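PDB 4R8X: uricase from Bacillus fastidiosus, which catalyses, as a urate oxidase, the oxidation of urate to 5-hydroxyisourate, the first step of urate degradation toward (S)-allantoin. Local coordinates for residues V12-R16 / I76-A81; A19-K23 / E84-L88; F41-A45 / E112-Y116; C96-L100 / V148-R152; P219-V223 / F259-T263. Residue numbers count along the deposited sequence, not the author numbering.

Interaction 1. Residues V12-R16 / I76-A81; sequences VYVFR and IQRHAA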
# COMPACT_ATOMS: atom_id res chain seq x y z
N VAL D 12 15.66 6.65 7.22
CA VAL D 12 17.05 6.27 7.45
C VAL D 12 17.07 4.85 7.99
O VAL D 12 17.04 4.61 9.20
CB VAL D 12 17.78 7.22 8.42
CG1 VAL D 12 19.24 6.77 8.61
CG2 VAL D 12 17.71 8.65 7.91
N TYR D 13 17.08 3.89 7.07
CA TYR D 13 17.15 2.50 7.48
C TYR D 13 18.54 2.22 8.00
O TYR D 13 19.55 2.57 7.38
CB TYR D 13 16.81 1.54 6.33
CG TYR D 13 15.34 1.56 5.95
CD1 TYR D 13 14.41 0.81 6.64
CD2 TYR D 13 14.89 2.36 4.90
CE1 TYR D 13 13.06 0.82 6.30
CE2 TYR D 13 13.54 2.39 4.57
CZ TYR D 13 12.64 1.62 5.26
OH TYR D 13 11.30 1.63 4.93
N VAL D 14 18.59 1.63 9.19
CA VAL D 14 19.87 1.32 9.78
C VAL D 14 19.78 -0.05 10.46
O VAL D 14 18.93 -0.28 11.31
CB VAL D 14 20.36 2.46 10.71
CG1 VAL D 14 19.33 2.83 11.73
CG2 VAL D 14 21.66 2.07 11.35
N PHE D 15 20.63 -0.97 10.01
CA PHE D 15 20.58 -2.36 10.44
C PHE D 15 21.92 -2.74 11.05
O PHE D 15 22.91 -3.01 10.34
CB PHE D 15 20.24 -3.29 9.27
CG PHE D 15 19.07 -2.83 8.44
CD1 PHE D 15 17.89 -2.41 9.03
CD2 PHE D 15 19.15 -2.82 7.05
CE1 PHE D 15 16.82 -1.99 8.27
CE2 PHE D 15 18.08 -2.40 6.28
CZ PHE D 15 16.91 -2.00 6.88
N ARG D 16 21.98 -2.73 12.38
CA ARG D 16 23.21 -3.12 13.08
C ARG D 16 23.16 -4.60 13.40
O ARG D 16 22.18 -5.10 13.94
CB ARG D 16 23.37 -2.29 14.37
CG ARG D 16 24.25 -2.93 15.44
CD ARG D 16 25.73 -2.82 15.11
NE ARG D 16 26.51 -3.55 16.11
CZ ARG D 16 26.87 -3.04 17.29
NH1 ARG D 16 26.53 -1.80 17.60
NH2 ARG D 16 27.56 -3.78 18.15
N ILE D 76 23.93 8.91 11.70
CA ILE D 76 23.14 7.92 12.40
C ILE D 76 23.72 6.54 12.17
O ILE D 76 23.92 5.76 13.10
CB ILE D 76 21.67 7.96 11.95
CG1 ILE D 76 21.02 9.29 12.36
CG2 ILE D 76 20.88 6.76 12.51
CD1 ILE D 76 19.71 9.57 11.64
N GLN D 77 24.01 6.25 10.91
CA GLN D 77 24.52 4.93 10.56
C GLN D 77 25.86 4.63 11.24
O GLN D 77 26.09 3.50 11.69
CB GLN D 77 24.56 4.78 9.04
CG GLN D 77 23.13 4.68 8.45
CD GLN D 77 23.10 4.79 6.94
OE1 GLN D 77 24.08 5.18 6.31
NE2 GLN D 77 21.94 4.47 6.35
N ARG D 78 26.72 5.62 11.38
CA ARG D 78 27.99 5.39 12.04
C ARG D 78 27.82 5.22 13.55
O ARG D 78 28.53 4.43 14.18
CB ARG D 78 28.98 6.49 11.71
CG ARG D 78 29.49 6.35 10.30
CD ARG D 78 30.36 7.50 9.88
NE ARG D 78 30.21 7.75 8.45
CZ ARG D 78 30.81 8.74 7.82
NH1 ARG D 78 31.61 9.55 8.49
NH2 ARG D 78 30.62 8.91 6.52
N HIS D 79 26.88 5.95 14.14
CA HIS D 79 26.63 5.77 15.55
C HIS D 79 25.96 4.43 15.87
O HIS D 79 26.08 3.93 16.99
CB HIS D 79 25.86 6.96 16.13
CG HIS D 79 26.73 8.15 16.36
ND1 HIS D 79 27.12 8.98 15.33
CD2 HIS D 79 27.35 8.61 17.47
CE1 HIS D 79 27.92 9.92 15.81
NE2 HIS D 79 28.07 9.72 17.11
N ALA D 80 25.29 3.82 14.90
CA ALA D 80 24.77 2.47 15.10
C ALA D 80 25.90 1.47 15.30
O ALA D 80 25.73 0.47 15.99
CB ALA D 80 23.89 2.06 13.93
N ALA D 81 27.06 1.75 14.71
CA ALA D 81 28.20 0.85 14.86
C ALA D 81 28.86 1.01 16.23
O ALA D 81 29.35 0.05 16.79
CB ALA D 81 29.21 1.06 13.74
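This is helix-on-sheet packing of the tunnelling (T-fold) type on which uricases are built: helix 69-82 packs on one face of the antiparallel sheet, almost parallel to strand 5-17, with the axes of 12-16 and 76-81 8.5 Å apart at an angle of only 15°. Because a strand alternates its side chains, Val12, Val14 and Arg16 point toward the helix, whereas Tyr13 and Phe15 point away. Val14 is the central bump. Its CG2 enters the hollow between Gln77 and Ala80, 3.4 Å from Ala80 CB and 4.1 Å from Gln77 CA; the small methyl of Ala80 lets strand and helix come this close. Val12 fills the next gap, with its CG1 4.2 Å from Ile76 CD1, and Val14 CG1 lies 4.3 Å from Ile76 CG2. The apolar seam is tied at two points. Gln77 stretches along the helix flank to donate from NE2 to Tyr13 O (3.2 Å), a carbonyl that also accepts from Thr290 of a second subunit. A strand of that subunit pairs antiparallel with Phe15 and Arg16, so the sheet runs on across the interface. At the other end Arg16 bends over the C-terminal part of the helix: its NH1 donates to Ala80 O at 2.9 Å, near the guanidinium plane, while Ala81 O lies over one face of the group, 3.5 Å from NH1.

Interaction 2. Residues A19-K23 / E84-L88; sequences ANPLK and EGATL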
# COMPACT_ATOMS: atom_id res chain seq x y z
N ALA D 19 24.31 -6.39 17.98
CA ALA D 19 24.32 -5.41 19.05
C ALA D 19 24.32 -6.15 20.38
O ALA D 19 24.00 -7.33 20.44
CB ALA D 19 23.11 -4.49 18.97
N ASN D 20 24.69 -5.44 21.44
CA ASN D 20 24.68 -6.01 22.78
C ASN D 20 23.30 -6.58 23.12
O ASN D 20 22.30 -5.90 22.95
CB ASN D 20 25.05 -4.92 23.78
CG ASN D 20 25.30 -5.46 25.17
OD1 ASN D 20 25.73 -6.60 25.34
ND2 ASN D 20 25.02 -4.65 26.18
N PRO D 21 23.25 -7.85 23.58
CA PRO D 21 21.93 -8.40 23.90
C PRO D 21 21.27 -7.70 25.08
O PRO D 21 21.94 -7.24 26.01
CB PRO D 21 22.23 -9.87 24.24
CG PRO D 21 23.52 -10.16 23.55
CD PRO D 21 24.31 -8.87 23.64
N LEU D 22 19.95 -7.61 25.03
CA LEU D 22 19.14 -7.16 26.15
C LEU D 22 18.80 -8.39 26.99
O LEU D 22 18.10 -9.28 26.52
CB LEU D 22 17.88 -6.46 25.62
CG LEU D 22 16.83 -5.97 26.62
CD1 LEU D 22 17.40 -4.89 27.54
CD2 LEU D 22 15.62 -5.44 25.87
N LYS D 23 19.31 -8.45 28.21
CA LYS D 23 19.11 -9.62 29.07
C LYS D 23 18.69 -9.19 30.46
O LYS D 23 19.06 -8.11 30.89
CB LYS D 23 20.42 -10.42 29.21
CG LYS D 23 20.91 -11.11 27.96
CD LYS D 23 22.15 -11.93 28.28
CE LYS D 23 22.68 -12.63 27.04
NZ LYS D 23 23.95 -13.35 27.34
N GLU D 84 26.79 0.88 22.24
CA GLU D 84 27.11 -0.30 23.03
C GLU D 84 25.93 -0.79 23.87
O GLU D 84 26.04 -1.77 24.60
CB GLU D 84 28.32 -0.03 23.93
CG GLU D 84 29.58 0.31 23.15
CD GLU D 84 30.82 0.40 24.02
OE1 GLU D 84 31.58 1.38 23.87
OE2 GLU D 84 31.04 -0.51 24.85
N GLY D 85 24.80 -0.11 23.75
CA GLY D 85 23.62 -0.47 24.51
C GLY D 85 22.74 -1.47 23.80
O GLY D 85 23.13 -2.02 22.77
N ALA D 86 21.54 -1.69 24.33
CA ALA D 86 20.70 -2.80 23.87
C ALA D 86 19.26 -2.42 23.59
O ALA D 86 18.45 -3.30 23.30
CB ALA D 86 20.73 -3.94 24.88
N THR D 87 18.94 -1.13 23.67
CA THR D 87 17.54 -0.69 23.53
C THR D 87 17.38 0.40 22.49
O THR D 87 18.30 1.16 22.20
CB THR D 87 16.92 -0.17 24.86
OG1 THR D 87 17.42 1.15 25.15
CG2 THR D 87 17.22 -1.11 26.01
N LEU D 88 16.18 0.47 21.92
CA LEU D 88 15.89 1.46 20.90
C LEU D 88 15.97 2.86 21.50
O LEU D 88 16.57 3.76 20.92
CB LEU D 88 14.50 1.20 20.31
CG LEU D 88 14.11 2.05 19.10
CD1 LEU D 88 15.15 1.94 17.99
CD2 LEU D 88 12.76 1.59 18.59
O HOH W 1 25.21 -2.64 21.19
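Glu84, in the short connection between helices 69-82 and 88-102, directs its side chain away from 19-23, so its backbone makes the contact: Glu84 O lies 3.4 Å from Asn20 CB. At Gly85 the carbonyl takes over. Gly85 O is 3.6 Å from Asn20 CB and accepts a hydrogen bond from a water (2.7 Å from Gly85 O) that in turn accepts from Asn20 N at 2.9 Å, so a single water bridges the two backbones. Ala86, the residue most covered here, comes next. Its CB points into the bend of 20-22, 3.2 Å from Asn20 O, 3.7 Å from Pro21 O and 3.9 Å from Leu22 CB, a methyl group seated against a curved run of backbone. Asn38 ND2 donates to both Asn20 O and Ala86 O, tying the two segments together. Thr87 then brings CG2 to 4.1 Å from Leu22 CD1, while its OG1 acts as the N-cap of helix 88-102 by accepting from Gly90 N. Leu88 starts that helix and turns into the core against Met43 and Ala113. This is loop-to-loop packing at the edge of the helical layer of the T-fold: it sets the chain that leaves strand 5-17 and enters the short strand 22-23, where Leu22 pairs with Lys36, against the corner between the two helices, with Tyr222 touching both Leu22 and Thr87.

Interaction 3. Residues F41-A45 / E112-Y116; sequences FGMNA and EAKEY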
# COMPACT_ATOMS: atom_id res chain seq x y z
N PHE D 41 19.68 -5.63 14.98
CA PHE D 41 19.17 -4.48 15.71
C PHE D 41 18.92 -3.44 14.63
O PHE D 41 19.80 -2.63 14.31
CB PHE D 41 20.24 -4.02 16.71
CG PHE D 41 19.82 -2.89 17.62
CD1 PHE D 41 18.97 -3.12 18.68
CD2 PHE D 41 20.33 -1.61 17.43
CE1 PHE D 41 18.62 -2.09 19.55
CE2 PHE D 41 19.98 -0.58 18.28
CZ PHE D 41 19.11 -0.81 19.34
N GLY D 42 17.73 -3.49 14.04
CA GLY D 42 17.42 -2.68 12.87
C GLY D 42 16.20 -1.81 13.03
O GLY D 42 15.26 -2.15 13.75
N MET D 43 16.19 -0.69 12.32
CA MET D 43 15.09 0.26 12.44
C MET D 43 15.04 1.18 11.23
O MET D 43 16.00 1.30 10.47
CB MET D 43 15.26 1.12 13.69
CG MET D 43 16.41 2.12 13.56
SD MET D 43 17.09 2.72 15.10
CE MET D 43 17.95 1.24 15.63
N ASN D 44 13.89 1.83 11.08
CA ASN D 44 13.70 2.94 10.18
C ASN D 44 13.70 4.19 11.07
O ASN D 44 12.74 4.42 11.81
CB ASN D 44 12.36 2.79 9.46
CG ASN D 44 12.07 3.93 8.51
OD1 ASN D 44 12.65 5.01 8.63
ND2 ASN D 44 11.16 3.71 7.56
N ALA D 45 14.78 4.98 10.98
CA ALA D 45 14.93 6.17 11.81
C ALA D 45 14.60 7.45 11.05
O ALA D 45 14.78 7.54 9.83
CB ALA D 45 16.34 6.25 12.39
N GLU D 112 12.95 9.68 15.82
CA GLU D 112 11.84 8.74 15.87
C GLU D 112 12.30 7.44 15.22
O GLU D 112 13.08 7.47 14.26
CB GLU D 112 10.64 9.28 15.11
CG GLU D 112 10.09 10.56 15.69
CD GLU D 112 9.00 11.18 14.84
OE1 GLU D 112 8.53 10.53 13.88
OE2 GLU D 112 8.61 12.33 15.13
N ALA D 113 11.85 6.30 15.72
CA ALA D 113 12.24 5.05 15.09
C ALA D 113 11.12 4.04 15.09
O ALA D 113 10.32 3.96 16.02
CB ALA D 113 13.50 4.48 15.76
N LYS D 114 11.05 3.29 13.99
CA LYS D 114 10.17 2.13 13.87
C LYS D 114 11.04 0.91 13.68
O LYS D 114 11.83 0.86 12.74
CB LYS D 114 9.25 2.29 12.67
CG LYS D 114 8.27 3.45 12.80
CD LYS D 114 7.40 3.58 11.54
CE LYS D 114 6.44 4.76 11.66
NZ LYS D 114 5.69 5.02 10.39
N GLU D 115 10.93 -0.06 14.57
CA GLU D 115 11.73 -1.27 14.47
C GLU D 115 11.51 -1.92 13.12
O GLU D 115 10.40 -1.89 12.59
CB GLU D 115 11.35 -2.26 15.58
CG GLU D 115 12.16 -3.54 15.57
CD GLU D 115 11.60 -4.58 16.51
OE1 GLU D 115 10.36 -4.65 16.68
OE2 GLU D 115 12.40 -5.33 17.09
N TYR D 116 12.59 -2.45 12.57
CA TYR D 116 12.57 -3.27 11.36
C TYR D 116 12.69 -4.68 11.92
O TYR D 116 13.79 -5.17 12.18
CB TYR D 116 13.76 -2.88 10.51
CG TYR D 116 13.83 -3.41 9.08
CD1 TYR D 116 13.38 -2.63 8.01
CD2 TYR D 116 14.45 -4.62 8.78
CE1 TYR D 116 13.50 -3.08 6.69
CE2 TYR D 116 14.56 -5.07 7.49
CZ TYR D 116 14.09 -4.30 6.45
OH TYR D 116 14.23 -4.77 5.15
O HOH W 2 15.62 -5.45 14.33
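Segments 41-45 and 112-116 are neighbouring antiparallel strands of the uricase sheet, strongly twisted against each other: their short axes make an angle of 131° and approach to 4.5 Å. Asn44 and Lys114 form a hydrogen-bonded pair, Asn44 N to Lys114 O at 2.8 Å and Lys114 N to Asn44 O at 3.0 Å, and Tyr116 N donates to Gly42 O at 2.9 Å. Met43-Glu115 and Ala45-Ala113, flanking the Asn44-Lys114 pair, are non-hydrogen-bonded, close enough for CA-H...O contacts such as Ala45 CA to Glu112 O (3.3 Å). A water accepts from Gly42 N (2.9 Å) and lies 2.8 Å from Tyr116 O, placed to donate to it. Met43 SD packs 4.1 Å from Ala113 CB, and both residues meet Leu88. Asn44 bonds to Asp11, Glu115 forms a salt bridge with Lys36, and Tyr116 OH hydrogen-bonds to Glu291 of a second subunit. Backbone bonds thus hold the strands, Met43 and Ala113 give helix 88-102 an apolar surface, and Asn44 and Lys114 lie on the other face.

Interaction 4. Residues C96-L100 / V148-R152; sequences CEAFL and VEVAR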
# COMPACT_ATOMS: atom_id res chain seq x y z
N CYS D 96 20.83 11.59 19.57
CA CYS D 96 20.42 12.97 19.84
C CYS D 96 21.54 13.75 20.53
O CYS D 96 21.88 14.86 20.13
CB CYS D 96 19.19 13.00 20.75
SG CYS D 96 17.63 12.51 19.99
N GLU D 97 22.07 13.15 21.59
CA GLU D 97 23.10 13.83 22.37
C GLU D 97 24.35 14.02 21.53
O GLU D 97 25.01 15.06 21.61
CB GLU D 97 23.38 13.05 23.65
CG GLU D 97 22.23 13.20 24.63
CD GLU D 97 22.27 12.27 25.82
OE1 GLU D 97 23.01 11.25 25.79
OE2 GLU D 97 21.55 12.55 26.79
N ALA D 98 24.67 13.03 20.71
CA ALA D 98 25.85 13.10 19.85
C ALA D 98 25.72 14.24 18.83
O ALA D 98 26.68 14.98 18.60
CB ALA D 98 26.07 11.77 19.15
N PHE D 99 24.54 14.37 18.21
CA PHE D 99 24.31 15.48 17.29
C PHE D 99 24.54 16.82 18.00
O PHE D 99 25.20 17.71 17.46
CB PHE D 99 22.88 15.44 16.73
CG PHE D 99 22.71 14.66 15.45
CD1 PHE D 99 23.32 15.06 14.28
CD2 PHE D 99 21.86 13.56 15.41
CE1 PHE D 99 23.13 14.35 13.10
CE2 PHE D 99 21.65 12.85 14.24
CZ PHE D 99 22.30 13.25 13.08
N LEU D 100 23.99 16.96 19.20
CA LEU D 100 24.12 18.21 19.95
C LEU D 100 25.57 18.50 20.33
O LEU D 100 25.98 19.67 20.36
CB LEU D 100 23.22 18.21 21.18
CG LEU D 100 21.73 18.33 20.87
CD1 LEU D 100 20.90 18.09 22.11
CD2 LEU D 100 21.41 19.68 20.24
N VAL D 148 12.85 9.91 20.90
CA VAL D 148 13.55 10.71 21.89
C VAL D 148 13.87 12.07 21.30
O VAL D 148 14.39 12.16 20.20
CB VAL D 148 14.86 10.04 22.37
CG1 VAL D 148 15.55 10.92 23.42
CG2 VAL D 148 14.57 8.67 22.96
N GLU D 149 13.55 13.13 22.03
CA GLU D 149 13.97 14.46 21.63
C GLU D 149 14.76 15.08 22.78
O GLU D 149 14.32 15.05 23.94
CB GLU D 149 12.79 15.35 21.24
CG GLU D 149 13.21 16.72 20.71
CD GLU D 149 12.10 17.52 20.05
OE1 GLU D 149 11.03 16.96 19.76
OE2 GLU D 149 12.29 18.72 19.81
N VAL D 150 15.94 15.59 22.45
CA VAL D 150 16.81 16.20 23.44
C VAL D 150 17.01 17.67 23.07
O VAL D 150 17.22 17.99 21.90
CB VAL D 150 18.17 15.47 23.51
CG1 VAL D 150 19.10 16.17 24.52
CG2 VAL D 150 17.96 14.03 23.93
N ALA D 151 16.91 18.55 24.06
CA ALA D 151 17.15 19.97 23.87
C ALA D 151 18.29 20.47 24.76
O ALA D 151 18.54 19.93 25.83
CB ALA D 151 15.87 20.78 24.15
N ARG D 152 18.96 21.51 24.30
CA ARG D 152 20.00 22.14 25.08
C ARG D 152 19.36 22.93 26.22
O ARG D 152 18.28 23.49 26.08
CB ARG D 152 20.82 23.06 24.17
CG ARG D 152 22.29 23.16 24.51
CD ARG D 152 23.04 24.00 23.48
NE ARG D 152 23.18 23.40 22.14
CZ ARG D 152 24.01 22.41 21.84
NH1 ARG D 152 24.75 21.85 22.79
NH2 ARG D 152 24.10 21.95 20.60
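Leu100, the residue with the most surface covered in this contact, lays its CD1 on Val150 CG1 at 3.6 Å and reaches 4.4 Å from Ala151 C, bridging the last turns of helix 88-102 to strand 143-153. One helical turn earlier Cys96 projects the same way: its CB sits 3.6 Å from Val150 CG2, and its SG lies 3.3 Å from Val148 O and 4.3 Å from Val148 CG1. Val150 therefore fits between Cys96 and Leu100, two residues joined by the helix bond from Leu100 N to Cys96 O, and Glu97 adds its aliphatic CG 4.3 Å from Val150 CG1 at the margin. The strand's alternation puts Val148 and Val150 toward the helix and turns Glu149 to the other face, where it forms salt bridges with Arg110 and Lys50. Arg152 finishes the contact. Its side chain swings back so that NH2 donates to Leu100 O at 3.0 Å, and Leu100 CD2 rests over one face of the guanidinium, 3.5 Å from NH2. The same NH2 also binds Leu106 O, so the arginine joins the end of the helix to the connection leading into strand 108-125. With axes 8.5 Å apart and 30° between directions, the helix runs roughly along the strand, its apolar side pressed to the sheet, as is characteristic of the layered helix-on-antiparallel-sheet packing of the T-fold.

Interaction 5. Residues P219-V223 / F259-T263; sequences PANYV and FPQLT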
# COMPACT_ATOMS: atom_id res chain seq x y z
N PRO D 219 18.48 -3.61 33.11
CA PRO D 219 17.38 -4.21 32.35
C PRO D 219 16.21 -4.64 33.22
O PRO D 219 15.11 -4.83 32.70
CB PRO D 219 18.03 -5.43 31.70
CG PRO D 219 19.47 -5.07 31.60
CD PRO D 219 19.75 -4.31 32.85
N ALA D 220 16.43 -4.79 34.53
CA ALA D 220 15.33 -5.12 35.43
C ALA D 220 14.28 -4.02 35.44
O ALA D 220 13.11 -4.26 35.74
CB ALA D 220 15.85 -5.36 36.83
N ASN D 221 14.70 -2.80 35.10
CA ASN D 221 13.81 -1.65 35.05
C ASN D 221 13.39 -1.25 33.65
O ASN D 221 12.68 -0.26 33.48
CB ASN D 221 14.45 -0.44 35.72
CG ASN D 221 14.77 -0.70 37.17
OD1 ASN D 221 14.11 -1.49 37.83
ND2 ASN D 221 15.81 -0.03 37.66
N TYR D 222 13.84 -2.01 32.64
CA TYR D 222 13.48 -1.75 31.25
C TYR D 222 12.23 -2.52 30.88
O TYR D 222 12.15 -3.73 31.12
CB TYR D 222 14.60 -2.13 30.29
CG TYR D 222 14.23 -1.81 28.85
CD1 TYR D 222 14.23 -0.49 28.40
CD2 TYR D 222 13.82 -2.81 27.96
CE1 TYR D 222 13.87 -0.17 27.11
CE2 TYR D 222 13.45 -2.49 26.65
CZ TYR D 222 13.47 -1.16 26.24
OH TYR D 222 13.12 -0.83 24.96
N VAL D 223 11.26 -1.82 30.30
CA VAL D 223 10.03 -2.46 29.86
C VAL D 223 10.14 -2.80 28.38
O VAL D 223 10.12 -1.92 27.53
CB VAL D 223 8.81 -1.56 30.12
CG1 VAL D 223 7.52 -2.28 29.72
CG2 VAL D 223 8.75 -1.17 31.59
N PHE D 259 4.53 -3.09 35.96
CA PHE D 259 5.66 -2.16 35.84
C PHE D 259 5.40 -0.86 36.60
O PHE D 259 4.98 0.14 36.01
CB PHE D 259 5.98 -1.89 34.37
CG PHE D 259 6.25 -3.14 33.58
CD1 PHE D 259 7.38 -3.91 33.85
CD2 PHE D 259 5.39 -3.55 32.57
CE1 PHE D 259 7.65 -5.06 33.12
CE2 PHE D 259 5.65 -4.71 31.84
CZ PHE D 259 6.78 -5.47 32.12
N PRO D 260 5.65 -0.86 37.92
CA PRO D 260 5.38 0.31 38.77
C PRO D 260 6.17 1.55 38.35
O PRO D 260 5.81 2.66 38.73
CB PRO D 260 5.84 -0.15 40.16
CG PRO D 260 5.77 -1.63 40.12
CD PRO D 260 6.10 -2.02 38.70
N GLN D 261 7.25 1.35 37.59
CA GLN D 261 8.10 2.46 37.19
C GLN D 261 7.54 3.24 35.99
O GLN D 261 8.12 4.24 35.57
CB GLN D 261 9.55 1.98 36.94
CG GLN D 261 9.79 1.27 35.59
CD GLN D 261 9.48 -0.21 35.63
OE1 GLN D 261 8.59 -0.66 36.36
NE2 GLN D 261 10.20 -0.98 34.83
N LEU D 262 6.41 2.78 35.46
CA LEU D 262 5.71 3.51 34.40
C LEU D 262 4.68 4.47 35.00
O LEU D 262 4.00 4.12 35.96
CB LEU D 262 4.99 2.55 33.44
CG LEU D 262 5.85 1.53 32.70
CD1 LEU D 262 4.99 0.71 31.74
CD2 LEU D 262 6.98 2.24 31.96
N THR D 263 4.56 5.67 34.44
CA THR D 263 3.57 6.64 34.92
C THR D 263 2.26 6.52 34.18
O THR D 263 1.20 6.83 34.72
CB THR D 263 4.05 8.08 34.78
OG1 THR D 263 4.37 8.35 33.41
CG2 THR D 263 5.26 8.33 35.65
O HOH W 3 10.80 -3.84 34.31
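Val223 and Gln261 carry most of this contact, with Phe259 third. Val223 points its two methyls at different targets: CG1 stands over the face of the Phe259 ring, 3.9 Å from its centroid and 17° off the normal, a CH-pi contact, whereas CG2 touches Leu262 CD2 at 3.9 Å and Gln261 NE2 at 3.6 Å. Gln261 supplies the polar half. Its NE2 donates to Asn221 O at 2.9 Å and also to a water, 3.0 Å from NE2, that also lies 2.7 Å from Ala220 O. Phe259 to Leu262 forms a type I beta turn, closed by Leu262 N to Phe259 O (3.1 Å), that carries the chain from the exit of helix 244-258 into strand 262-271 of the second T-fold-like half; 219-221 is a short 3-10 segment leading toward the entry to helix 225-238. Phe259 also packs on Gln227 and Ile231 of helix 225-238, while Tyr222 turns away and hydrogen-bonds through its OH to Glu89.

Overall arrangement
From the N terminus, strand 5-17 opens interaction 1, and 19-23, directly after it, opens interaction 2; 41-45 opens interaction 3. The partners at 76-81, 84-88 and 112-116 close them in the same order, so these three loops cross. Interaction 4 starts after interactions 1 and 2 have closed and crosses interaction 3, since 96-100 precedes 112-116 and 148-152 follows it. Interactions 1 and 4 lay helices 69-82 and 88-102 on the sheet whose strands 40-50 and 108-125 interaction 3 pairs; Ile76 packs on Phe99 between interactions 1 and 4. Interaction 5 follows in series in the second half of the chain, yet it meets interaction 2, where Lys23 packs on Pro219.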